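Local coordinates for 2',5'-phosphodiesterase 12 (Homo sapiens, PDB 4Z0V), which belongs to the endonuclease/exonuclease/phosphatase family and joins a DNase I-like domain, with a magnesium ion in the model, to an N-terminal beta domain of the E-set clan, at residues L13-Y18 and R93-V98; I19-P24 and P68-I73; V25-S30 and E62-T67; G74-L79 and V98-A103. All coordinates share one frame; numbering follows the deposited sequence. Where two conformers were deposited one is given.

Contact 1: residues L13-Y18 and R93-V98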
# COMPACT_ATOMS: atom_id res chain seq x y z
N LEU A 13 -23.58 -3.08 3.75
CA LEU A 13 -23.63 -4.17 2.79
C LEU A 13 -23.65 -3.48 1.46
O LEU A 13 -24.63 -2.77 1.17
CB LEU A 13 -24.83 -5.10 3.04
CG LEU A 13 -24.81 -6.40 2.25
CD1 LEU A 13 -23.69 -7.29 2.72
CD2 LEU A 13 -26.11 -7.13 2.38
N GLN A 14 -22.53 -3.63 0.68
CA GLN A 14 -22.34 -2.95 -0.60
C GLN A 14 -21.55 -3.80 -1.60
O GLN A 14 -20.62 -4.51 -1.22
CB GLN A 14 -21.59 -1.61 -0.42
CG GLN A 14 -22.34 -0.53 0.36
CD GLN A 14 -21.68 0.82 0.31
OE1 GLN A 14 -21.09 1.24 -0.70
NE2 GLN A 14 -21.84 1.58 1.38
N LEU A 15 -21.89 -3.69 -2.88
CA LEU A 15 -21.19 -4.41 -3.95
C LEU A 15 -20.44 -3.40 -4.81
O LEU A 15 -20.90 -2.25 -4.91
CB LEU A 15 -22.17 -5.22 -4.82
CG LEU A 15 -22.81 -6.48 -4.23
CD1 LEU A 15 -23.87 -7.03 -5.17
CD2 LEU A 15 -21.77 -7.56 -4.01
N PRO A 16 -19.32 -3.76 -5.48
CA PRO A 16 -18.69 -2.81 -6.41
C PRO A 16 -19.62 -2.46 -7.58
O PRO A 16 -20.58 -3.19 -7.87
CB PRO A 16 -17.45 -3.54 -6.92
CG PRO A 16 -17.74 -4.98 -6.68
CD PRO A 16 -18.61 -5.06 -5.49
N ARG A 17 -19.36 -1.31 -8.21
CA ARG A 17 -20.16 -0.81 -9.34
C ARG A 17 -19.69 -1.34 -10.65
O ARG A 17 -20.41 -1.25 -11.65
CB ARG A 17 -20.05 0.72 -9.42
CG ARG A 17 -20.69 1.36 -8.26
CD ARG A 17 -21.00 2.79 -8.53
NE ARG A 17 -21.61 3.29 -7.32
CZ ARG A 17 -22.91 3.26 -7.08
NH1 ARG A 17 -23.37 3.65 -5.91
NH2 ARG A 17 -23.76 2.86 -8.02
N TYR A 18 -18.45 -1.78 -10.67
CA TYR A 18 -17.75 -2.29 -11.83
C TYR A 18 -17.35 -3.73 -11.50
O TYR A 18 -16.65 -3.96 -10.52
CB TYR A 18 -16.53 -1.39 -12.10
CG TYR A 18 -15.98 -1.39 -13.52
CD1 TYR A 18 -15.51 -0.21 -14.10
CD2 TYR A 18 -15.85 -2.57 -14.24
CE1 TYR A 18 -15.01 -0.20 -15.40
CE2 TYR A 18 -15.36 -2.57 -15.54
CZ TYR A 18 -14.93 -1.39 -16.12
OH TYR A 18 -14.43 -1.41 -17.39
N ARG A 93 -29.83 -10.93 4.45
CA ARG A 93 -29.83 -9.79 3.54
C ARG A 93 -29.47 -10.27 2.15
O ARG A 93 -28.74 -11.25 2.02
CB ARG A 93 -28.78 -8.76 4.00
CG ARG A 93 -29.06 -8.12 5.38
CD ARG A 93 -30.05 -6.97 5.33
NE ARG A 93 -29.73 -6.02 4.26
CZ ARG A 93 -28.90 -4.99 4.37
NH1 ARG A 93 -28.66 -4.21 3.32
NH2 ARG A 93 -28.30 -4.72 5.52
N GLU A 94 -29.94 -9.58 1.12
CA GLU A 94 -29.56 -9.95 -0.26
C GLU A 94 -29.27 -8.68 -1.00
O GLU A 94 -29.90 -7.65 -0.72
CB GLU A 94 -30.66 -10.79 -0.96
CG GLU A 94 -30.81 -12.21 -0.39
CD GLU A 94 -31.53 -13.26 -1.23
OE1 GLU A 94 -32.46 -12.88 -1.99
OE2 GLU A 94 -31.20 -14.46 -1.10
N LEU A 95 -28.28 -8.72 -1.90
CA LEU A 95 -27.89 -7.56 -2.67
C LEU A 95 -27.55 -7.96 -4.08
O LEU A 95 -26.74 -8.86 -4.28
CB LEU A 95 -26.68 -6.89 -1.99
CG LEU A 95 -26.21 -5.54 -2.52
CD1 LEU A 95 -27.37 -4.57 -2.71
CD2 LEU A 95 -25.22 -4.95 -1.62
N GLU A 96 -28.17 -7.28 -5.06
CA GLU A 96 -27.93 -7.55 -6.48
C GLU A 96 -27.02 -6.51 -7.05
O GLU A 96 -27.11 -5.34 -6.66
CB GLU A 96 -29.24 -7.51 -7.29
CG GLU A 96 -30.32 -8.46 -6.85
CD GLU A 96 -31.64 -8.26 -7.58
OE1 GLU A 96 -31.64 -7.62 -8.66
OE2 GLU A 96 -32.66 -8.79 -7.09
N SER A 97 -26.17 -6.91 -8.00
CA SER A 97 -25.34 -5.94 -8.71
C SER A 97 -26.25 -5.13 -9.64
O SER A 97 -27.26 -5.65 -10.13
CB SER A 97 -24.25 -6.66 -9.52
OG SER A 97 -24.80 -7.36 -10.62
N VAL A 98 -25.93 -3.87 -9.85
CA VAL A 98 -26.73 -3.02 -10.74
C VAL A 98 -26.18 -3.21 -12.17
O VAL A 98 -26.93 -3.18 -13.14
CB VAL A 98 -26.71 -1.55 -10.24
CG1 VAL A 98 -27.34 -0.61 -11.25
CG2 VAL A 98 -27.43 -1.44 -8.90
O HOH W 1 -23.97 -2.93 -7.84
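Leu15 and Leu95 meet tip to tip between the two sheets of the E-set-type N-terminal beta sandwich, strand 9-14 coming from the two-stranded sheet and strand 93-96 from the edge of the four-stranded one. CD1 of Leu15 lies 3.8 Å from CG of Leu95, and the same methyl reaches the backbone, 3.5 Å from the Leu95 carbonyl O. Leu13 slides past Leu95 in the opposite direction, Leu13 CG 4.2 Å from Leu95 CD2. CG of Leu95 stands anti to its backbone N (chi1 -172°), and CD2 beyond it touches Leu13 O and Gln14 CA. On the outer side, the Arg93 chain is bent at chi2 and chi3, and Leu13 CD2 lies 3.9 Å above the guanidinium plane, offset toward the rim.

The touching parts of the two segments run within 18° of each other, although their strands belong to different sheets: backbone hydrogen bonds join Gln14 to Lys28 and Leu95 to Leu79. Ser97 OG bonds to Leu77 N and Cys99 O. At the Pro16 and Val98 end of the contact, a water accepts a bond from Val98 N at 3.0 Å and gives a weak one to Pro16 O at 3.4 Å.

Contact 2: residues I19-P24 and P68-I73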
# COMPACT_ATOMS: atom_id res chain seq x y z
N ILE A 19 -17.88 -4.69 -12.25
CA ILE A 19 -17.58 -6.10 -12.04
C ILE A 19 -16.99 -6.65 -13.34
O ILE A 19 -17.63 -6.52 -14.39
CB ILE A 19 -18.85 -6.86 -11.58
CG1 ILE A 19 -19.25 -6.43 -10.15
CG2 ILE A 19 -18.62 -8.38 -11.67
CD1 ILE A 19 -20.60 -6.90 -9.68
N MET A 20 -15.79 -7.27 -13.27
CA MET A 20 -15.14 -7.84 -14.45
C MET A 20 -14.87 -9.31 -14.31
O MET A 20 -14.49 -9.77 -13.22
CB MET A 20 -13.80 -7.14 -14.75
CG MET A 20 -13.95 -5.72 -15.09
SD MET A 20 -12.39 -4.91 -15.50
CE MET A 20 -11.59 -5.09 -14.12
N ALA A 21 -14.96 -10.04 -15.42
CA ALA A 21 -14.63 -11.47 -15.45
C ALA A 21 -13.17 -11.66 -15.05
O ALA A 21 -12.32 -10.93 -15.54
CB ALA A 21 -14.86 -12.02 -16.85
N GLY A 22 -12.90 -12.59 -14.14
CA GLY A 22 -11.54 -12.87 -13.67
C GLY A 22 -11.03 -11.94 -12.59
O GLY A 22 -9.88 -12.10 -12.14
N PHE A 23 -11.88 -11.01 -12.12
CA PHE A 23 -11.54 -10.03 -11.07
C PHE A 23 -12.43 -10.29 -9.88
O PHE A 23 -13.66 -10.39 -10.05
CB PHE A 23 -11.67 -8.58 -11.56
CG PHE A 23 -10.54 -8.20 -12.49
CD1 PHE A 23 -10.50 -8.70 -13.79
CD2 PHE A 23 -9.48 -7.42 -12.04
CE1 PHE A 23 -9.43 -8.40 -14.63
CE2 PHE A 23 -8.41 -7.11 -12.89
CZ PHE A 23 -8.38 -7.63 -14.16
N PRO A 24 -11.84 -10.42 -8.68
CA PRO A 24 -12.66 -10.76 -7.50
C PRO A 24 -13.63 -9.66 -7.12
O PRO A 24 -13.26 -8.49 -7.09
CB PRO A 24 -11.61 -10.99 -6.39
CG PRO A 24 -10.39 -10.22 -6.84
CD PRO A 24 -10.39 -10.36 -8.35
N PRO A 68 -16.05 -13.78 -11.06
CA PRO A 68 -16.86 -14.22 -12.21
C PRO A 68 -16.01 -14.86 -13.29
O PRO A 68 -14.83 -14.54 -13.43
CB PRO A 68 -17.49 -12.92 -12.74
CG PRO A 68 -17.26 -11.90 -11.68
CD PRO A 68 -16.05 -12.31 -10.93
N SER A 69 -16.61 -15.77 -14.05
CA SER A 69 -15.90 -16.40 -15.17
C SER A 69 -16.26 -15.64 -16.46
O SER A 69 -17.13 -14.77 -16.42
CB SER A 69 -16.32 -17.86 -15.28
OG SER A 69 -17.65 -17.94 -15.75
N ASN A 70 -15.67 -16.03 -17.61
CA ASN A 70 -16.04 -15.42 -18.88
C ASN A 70 -17.46 -15.80 -19.26
O ASN A 70 -18.13 -15.01 -19.91
CB ASN A 70 -15.05 -15.83 -20.00
CG ASN A 70 -13.70 -15.17 -19.88
OD1 ASN A 70 -13.52 -14.18 -19.17
ND2 ASN A 70 -12.72 -15.72 -20.57
N ALA A 71 -17.97 -16.94 -18.75
CA ALA A 71 -19.34 -17.39 -19.00
C ALA A 71 -20.37 -16.47 -18.32
O ALA A 71 -21.54 -16.49 -18.69
CB ALA A 71 -19.52 -18.81 -18.51
N ASP A 72 -19.94 -15.70 -17.31
CA ASP A 72 -20.84 -14.81 -16.58
C ASP A 72 -20.97 -13.44 -17.25
O ASP A 72 -21.76 -12.64 -16.78
CB ASP A 72 -20.33 -14.59 -15.13
CG ASP A 72 -20.24 -15.82 -14.27
OD1 ASP A 72 -21.04 -16.77 -14.49
OD2 ASP A 72 -19.44 -15.82 -13.32
N ILE A 73 -20.15 -13.13 -18.28
CA ILE A 73 -20.23 -11.82 -18.94
C ILE A 73 -21.66 -11.61 -19.45
O ILE A 73 -22.23 -12.52 -20.03
CB ILE A 73 -19.18 -11.68 -20.09
CG1 ILE A 73 -17.75 -11.58 -19.49
CG2 ILE A 73 -19.48 -10.46 -20.99
CD1 ILE A 73 -16.60 -11.81 -20.52
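Pro68 fits against the Met20-Phe23 type II turn, and the close packing of this loop-to-loop contact gathers round its ring. Its CD lies 3.2 Å from Phe23 O and 3.8 Å from Met20 O, while CG meets CG2 of Ile19, whose side chain crosses the ring at about a right angle. CG2 of Ile19 is anti to the backbone N (CG1 at chi1 -69°), and this branch is the one that touches the proline. Beside the ring, Gly22 N gives a hydrogen bond of 2.8 Å to Pro68 O, with the donor tilted 28° from the carbonyl plane. Within the turn, Met20 CE sits over the centre of the Phe23 ring, 3.6 Å above it.

The other side is thinner: Asn70 and Ile73, both exposed, touch the buried Ala21 with little surface, its CB 3.4 Å from Asn70 OD1 and 3.9 Å from Ile73 CG1. The short 3-10 segment 70-72 that carries Asn70 is tied back by Ser69 N, which bonds to Asp72 OD2 from above the carboxylate plane; the same oxygen bonds to Tyr66 OH. The two loops are thus joined by a single directed bond, Gly22 N to Pro68 O, set among carbon contacts that make no such directional demand.

Contact 3: residues V25-S30 and E62-T67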
# COMPACT_ATOMS: atom_id res chain seq x y z
N VAL A 25 -14.88 -10.05 -6.83
CA VAL A 25 -15.97 -9.17 -6.38
C VAL A 25 -15.93 -9.23 -4.86
O VAL A 25 -16.22 -10.30 -4.29
CB VAL A 25 -17.36 -9.61 -6.95
CG1 VAL A 25 -18.46 -8.68 -6.44
CG2 VAL A 25 -17.34 -9.63 -8.48
N CYS A 26 -15.51 -8.12 -4.23
CA CYS A 26 -15.29 -8.05 -2.79
C CYS A 26 -16.32 -7.16 -2.13
O CYS A 26 -16.19 -5.94 -2.13
CB CYS A 26 -13.86 -7.57 -2.51
SG CYS A 26 -12.59 -8.52 -3.37
N PRO A 27 -17.40 -7.75 -1.59
CA PRO A 27 -18.43 -6.92 -0.98
C PRO A 27 -17.96 -6.22 0.27
O PRO A 27 -17.18 -6.78 1.04
CB PRO A 27 -19.54 -7.93 -0.62
CG PRO A 27 -18.87 -9.25 -0.54
CD PRO A 27 -17.72 -9.19 -1.50
N LYS A 28 -18.48 -5.01 0.50
CA LYS A 28 -18.27 -4.30 1.74
C LYS A 28 -19.29 -4.87 2.70
O LYS A 28 -20.47 -4.96 2.33
CB LYS A 28 -18.42 -2.77 1.55
CG LYS A 28 -18.20 -1.95 2.82
CD LYS A 28 -18.25 -0.48 2.43
CE LYS A 28 -18.15 0.44 3.60
NZ LYS A 28 -18.04 1.86 3.15
N LEU A 29 -18.84 -5.39 3.83
CA LEU A 29 -19.71 -5.94 4.88
C LEU A 29 -19.23 -5.43 6.18
O LEU A 29 -18.14 -5.82 6.60
CB LEU A 29 -19.77 -7.48 4.96
CG LEU A 29 -19.44 -8.38 3.80
CD1 LEU A 29 -19.12 -9.74 4.32
CD2 LEU A 29 -20.62 -8.55 2.89
N SER A 30 -19.96 -4.57 6.82
CA SER A 30 -19.53 -4.12 8.13
C SER A 30 -20.46 -4.84 9.07
O SER A 30 -21.69 -4.74 8.93
CB SER A 30 -19.56 -2.60 8.24
OG SER A 30 -18.81 -2.00 7.20
N GLU A 62 -19.85 -20.37 -1.92
CA GLU A 62 -20.38 -20.11 -0.57
C GLU A 62 -19.45 -19.25 0.24
O GLU A 62 -19.51 -19.25 1.47
CB GLU A 62 -20.62 -21.43 0.18
CG GLU A 62 -21.61 -22.36 -0.50
CD GLU A 62 -21.77 -23.68 0.23
OE1 GLU A 62 -21.70 -24.74 -0.43
OE2 GLU A 62 -21.95 -23.65 1.47
N GLU A 63 -18.59 -18.51 -0.44
CA GLU A 63 -17.57 -17.64 0.14
C GLU A 63 -17.99 -16.19 0.00
O GLU A 63 -18.81 -15.86 -0.85
CB GLU A 63 -16.22 -17.83 -0.57
CG GLU A 63 -15.85 -19.26 -0.90
CD GLU A 63 -14.81 -19.86 0.02
OE1 GLU A 63 -15.19 -20.53 1.01
OE2 GLU A 63 -13.60 -19.65 -0.24
N ARG A 64 -17.37 -15.32 0.78
CA ARG A 64 -17.66 -13.89 0.75
C ARG A 64 -17.33 -13.29 -0.63
O ARG A 64 -18.08 -12.47 -1.15
CB ARG A 64 -16.82 -13.23 1.85
CG ARG A 64 -16.82 -11.72 1.81
CD ARG A 64 -16.02 -11.19 2.99
NE ARG A 64 -15.98 -9.74 2.91
CZ ARG A 64 -15.71 -8.94 3.93
NH1 ARG A 64 -15.44 -9.45 5.12
NH2 ARG A 64 -15.70 -7.63 3.76
N VAL A 65 -16.22 -13.75 -1.23
CA VAL A 65 -15.70 -13.25 -2.51
C VAL A 65 -16.13 -14.15 -3.64
O VAL A 65 -16.12 -15.38 -3.51
CB VAL A 65 -14.15 -13.13 -2.43
CG1 VAL A 65 -13.52 -12.67 -3.76
CG2 VAL A 65 -13.75 -12.18 -1.32
N TYR A 66 -16.49 -13.55 -4.76
CA TYR A 66 -16.85 -14.30 -5.97
C TYR A 66 -16.02 -13.77 -7.11
O TYR A 66 -16.02 -12.57 -7.33
CB TYR A 66 -18.36 -14.12 -6.27
CG TYR A 66 -18.82 -14.84 -7.51
CD1 TYR A 66 -19.08 -16.21 -7.49
CD2 TYR A 66 -18.96 -14.16 -8.72
CE1 TYR A 66 -19.45 -16.89 -8.65
CE2 TYR A 66 -19.40 -14.83 -9.87
CZ TYR A 66 -19.60 -16.20 -9.84
OH TYR A 66 -20.03 -16.87 -10.96
N THR A 67 -15.38 -14.65 -7.90
CA THR A 67 -14.62 -14.23 -9.09
C THR A 67 -15.43 -14.70 -10.31
O THR A 67 -15.51 -15.91 -10.57
CB THR A 67 -13.17 -14.77 -9.09
OG1 THR A 67 -12.55 -14.38 -7.88
CG2 THR A 67 -12.34 -14.20 -10.23
O HOH W 2 -15.11 -8.61 0.52
O HOH W 3 -16.19 -4.63 4.73
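Leu29 lays CD1 over one face of the Arg64 guanidinium, 3.4 Å above its plane and displaced toward the rim, while Pro27 O stands at the edge. The other flat group, the Tyr66 ring, meets Trp43 with planes at about 30°. Arg64 runs extended from CG to NE, with CG anti to the backbone N (chi1 170°), and meets Leu29 tip to tip. Arg64 NH2 gives a bond of 3.2 Å to Pro27 O that lies nearly along the C=O axis. A water bridges the same pair, accepting from Arg64 NE at 2.8 Å and donating to Pro27 O. A second water accepts from Leu29 N and, weakly, from Arg64 NH2. CG of the Pro27 ring lies 4.0 Å from Arg64 CG.

Farther along, Val25 and Tyr66 form a single antiparallel bridge, a hydrogen-bonded pair. Val25 N reaches Tyr66 O at 2.8 Å, and the return bond from Tyr66 N lands on a lone pair of Val25 O at 3.3 Å. That oxygen also receives a CA-H...O contact from Val65.

The contact joins strand 28-32 and the residues leading into it to the loop between strands 56-58 and 77-82. Glu197, on helix 185-198, adds a salt bridge to Arg64 NH2. A buried guanidinium is thus met by a carboxylate, a carbonyl and water, which would be expected to keep it charged, and it ties the beta domain to that helix.

Contact 4: residues G74-L79 and V98-A103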
# COMPACT_ATOMS: atom_id res chain seq x y z
N GLY A 74 -22.24 -10.44 -19.17
CA GLY A 74 -23.61 -10.14 -19.57
C GLY A 74 -24.66 -10.48 -18.52
O GLY A 74 -25.84 -10.22 -18.73
N LEU A 75 -24.25 -11.09 -17.39
CA LEU A 75 -25.17 -11.45 -16.29
C LEU A 75 -24.97 -10.53 -15.08
O LEU A 75 -23.84 -10.14 -14.78
CB LEU A 75 -24.94 -12.90 -15.82
CG LEU A 75 -25.00 -14.03 -16.86
CD1 LEU A 75 -24.67 -15.39 -16.18
CD2 LEU A 75 -26.41 -14.15 -17.48
N ARG A 76 -26.05 -10.26 -14.34
CA ARG A 76 -25.96 -9.59 -13.05
C ARG A 76 -25.69 -10.68 -12.01
O ARG A 76 -25.94 -11.86 -12.27
CB ARG A 76 -27.25 -8.82 -12.72
CG ARG A 76 -27.42 -7.63 -13.69
CD ARG A 76 -28.31 -6.52 -13.18
NE ARG A 76 -29.72 -6.91 -13.14
CZ ARG A 76 -30.43 -7.06 -12.02
NH1 ARG A 76 -31.70 -7.41 -12.08
NH2 ARG A 76 -29.87 -6.85 -10.83
N LEU A 77 -25.21 -10.28 -10.84
CA LEU A 77 -24.93 -11.23 -9.75
C LEU A 77 -25.74 -10.84 -8.55
O LEU A 77 -26.17 -9.69 -8.43
CB LEU A 77 -23.41 -11.17 -9.41
CG LEU A 77 -22.42 -11.42 -10.55
CD1 LEU A 77 -20.96 -11.18 -10.04
CD2 LEU A 77 -22.56 -12.85 -11.11
N LYS A 78 -25.94 -11.77 -7.64
CA LYS A 78 -26.66 -11.45 -6.42
C LYS A 78 -25.96 -12.16 -5.27
O LYS A 78 -25.59 -13.33 -5.41
CB LYS A 78 -28.14 -11.93 -6.54
CG LYS A 78 -28.97 -11.66 -5.27
CD LYS A 78 -30.45 -11.91 -5.46
CE LYS A 78 -30.84 -13.34 -5.18
NZ LYS A 78 -32.30 -13.45 -5.01
N LEU A 79 -25.79 -11.47 -4.15
CA LEU A 79 -25.21 -12.08 -2.95
C LEU A 79 -26.27 -12.19 -1.89
O LEU A 79 -26.94 -11.20 -1.59
CB LEU A 79 -24.00 -11.26 -2.40
CG LEU A 79 -23.45 -11.68 -0.99
CD1 LEU A 79 -22.84 -13.09 -1.01
CD2 LEU A 79 -22.44 -10.64 -0.46
N VAL A 98 -25.93 -3.87 -9.85
CA VAL A 98 -26.73 -3.02 -10.74
C VAL A 98 -26.18 -3.21 -12.17
O VAL A 98 -26.93 -3.18 -13.14
CB VAL A 98 -26.71 -1.55 -10.24
CG1 VAL A 98 -27.34 -0.61 -11.25
CG2 VAL A 98 -27.43 -1.44 -8.90
N CYS A 99 -24.87 -3.47 -12.27
CA CYS A 99 -24.14 -3.70 -13.52
C CYS A 99 -24.14 -5.17 -13.88
O CYS A 99 -24.25 -6.00 -12.98
CB CYS A 99 -22.70 -3.23 -13.33
SG CYS A 99 -21.84 -4.07 -11.97
N VAL A 100 -23.91 -5.49 -15.17
CA VAL A 100 -23.65 -6.86 -15.59
C VAL A 100 -22.12 -7.08 -15.52
O VAL A 100 -21.34 -6.11 -15.57
CB VAL A 100 -24.21 -7.21 -16.99
CG1 VAL A 100 -25.75 -7.12 -17.00
CG2 VAL A 100 -23.57 -6.35 -18.09
N VAL A 101 -21.69 -8.34 -15.45
CA VAL A 101 -20.28 -8.68 -15.52
C VAL A 101 -19.76 -8.24 -16.91
O VAL A 101 -20.45 -8.45 -17.93
CB VAL A 101 -20.11 -10.21 -15.31
CG1 VAL A 101 -18.67 -10.66 -15.55
CG2 VAL A 101 -20.61 -10.64 -13.92
N GLU A 102 -18.61 -7.59 -16.93
CA GLU A 102 -17.98 -7.12 -18.17
C GLU A 102 -16.68 -7.85 -18.42
O GLU A 102 -16.08 -8.38 -17.48
CB GLU A 102 -17.64 -5.64 -18.02
CG GLU A 102 -18.69 -4.70 -18.56
CD GLU A 102 -18.24 -3.27 -18.34
OE1 GLU A 102 -17.21 -2.87 -18.93
OE2 GLU A 102 -18.86 -2.59 -17.49
N ALA A 103 -16.19 -7.78 -19.67
CA ALA A 103 -14.87 -8.29 -19.99
C ALA A 103 -13.86 -7.34 -19.32
O ALA A 103 -14.06 -6.12 -19.33
CB ALA A 103 -14.66 -8.32 -21.51
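Arg76 and Val100 cross at about a right angle, CG of the arginine 3.7 Å from CG1 of the valine, where the residues leading into strand 77-82, in the four-stranded sheet of the E-set-type domain, meet the loop that follows strand 93-96. The aliphatic part of Arg76 also touches backbone carbonyls of the loop: CG lies 3.6 Å from Cys99 O, and CD approaches Val98 O. The chain bends at chi3 (-71°). Its guanidinium has partners just before the loop, NH2 making a salt bridge with Glu96 OE1 and a hydrogen bond with Ser97 O.

Val100 turns CG1 back over the backbone of Gly74, 3.6 Å from its carbonyl O; CG2 takes the crowded position between its own N and carbonyl carbon. On the buried side Leu77 and Val101 pack at an oblique angle, CG of the leucine 3.9 Å from CG2 of the valine. CG2 of Val101 is anti to the carbonyl carbon, and it also rests on Leu75 O.

Two backbone bonds join the segments beside these side chains, although the end-to-end directions of the touching parts differ by 120°. Gly74 N reaches Val101 O at 2.9 Å; at its phi of 92° a CB would be jammed against the carbonyl O of the preceding residue, which calls for glycine. Leu75 O takes the other bond, from Val101 N at 2.9 Å, and a CA-H...O contact from Val100 CA at 3.4 Å.

How the contacts relate
All four contacts lie in the N-terminal beta domain, on one side of the chain's centre and 21 to 28 Å from it; the magnesium ion lies in the other, DNase I-like domain. Contacts 1 and 4 share Val98, and strands 77-82 and 93-96 are neighbours in one sheet. Contact 3 meets contact 1 where Pro16 CD packs 3.7 Å from Val25 CG1, and contact 4 where Pro27 CG lies 3.8 Å from Leu79 CD2. Contacts 2 and 4 have centres about 8 Å apart and are linked by backbone pairs of Ile19 and Ala21 with Glu102. Ile19 CD1 also reaches Ser97 CB of contact 1 at 3.7 Å. Contact 3 is nested inside contact 2, and contact 2 inside contact 1.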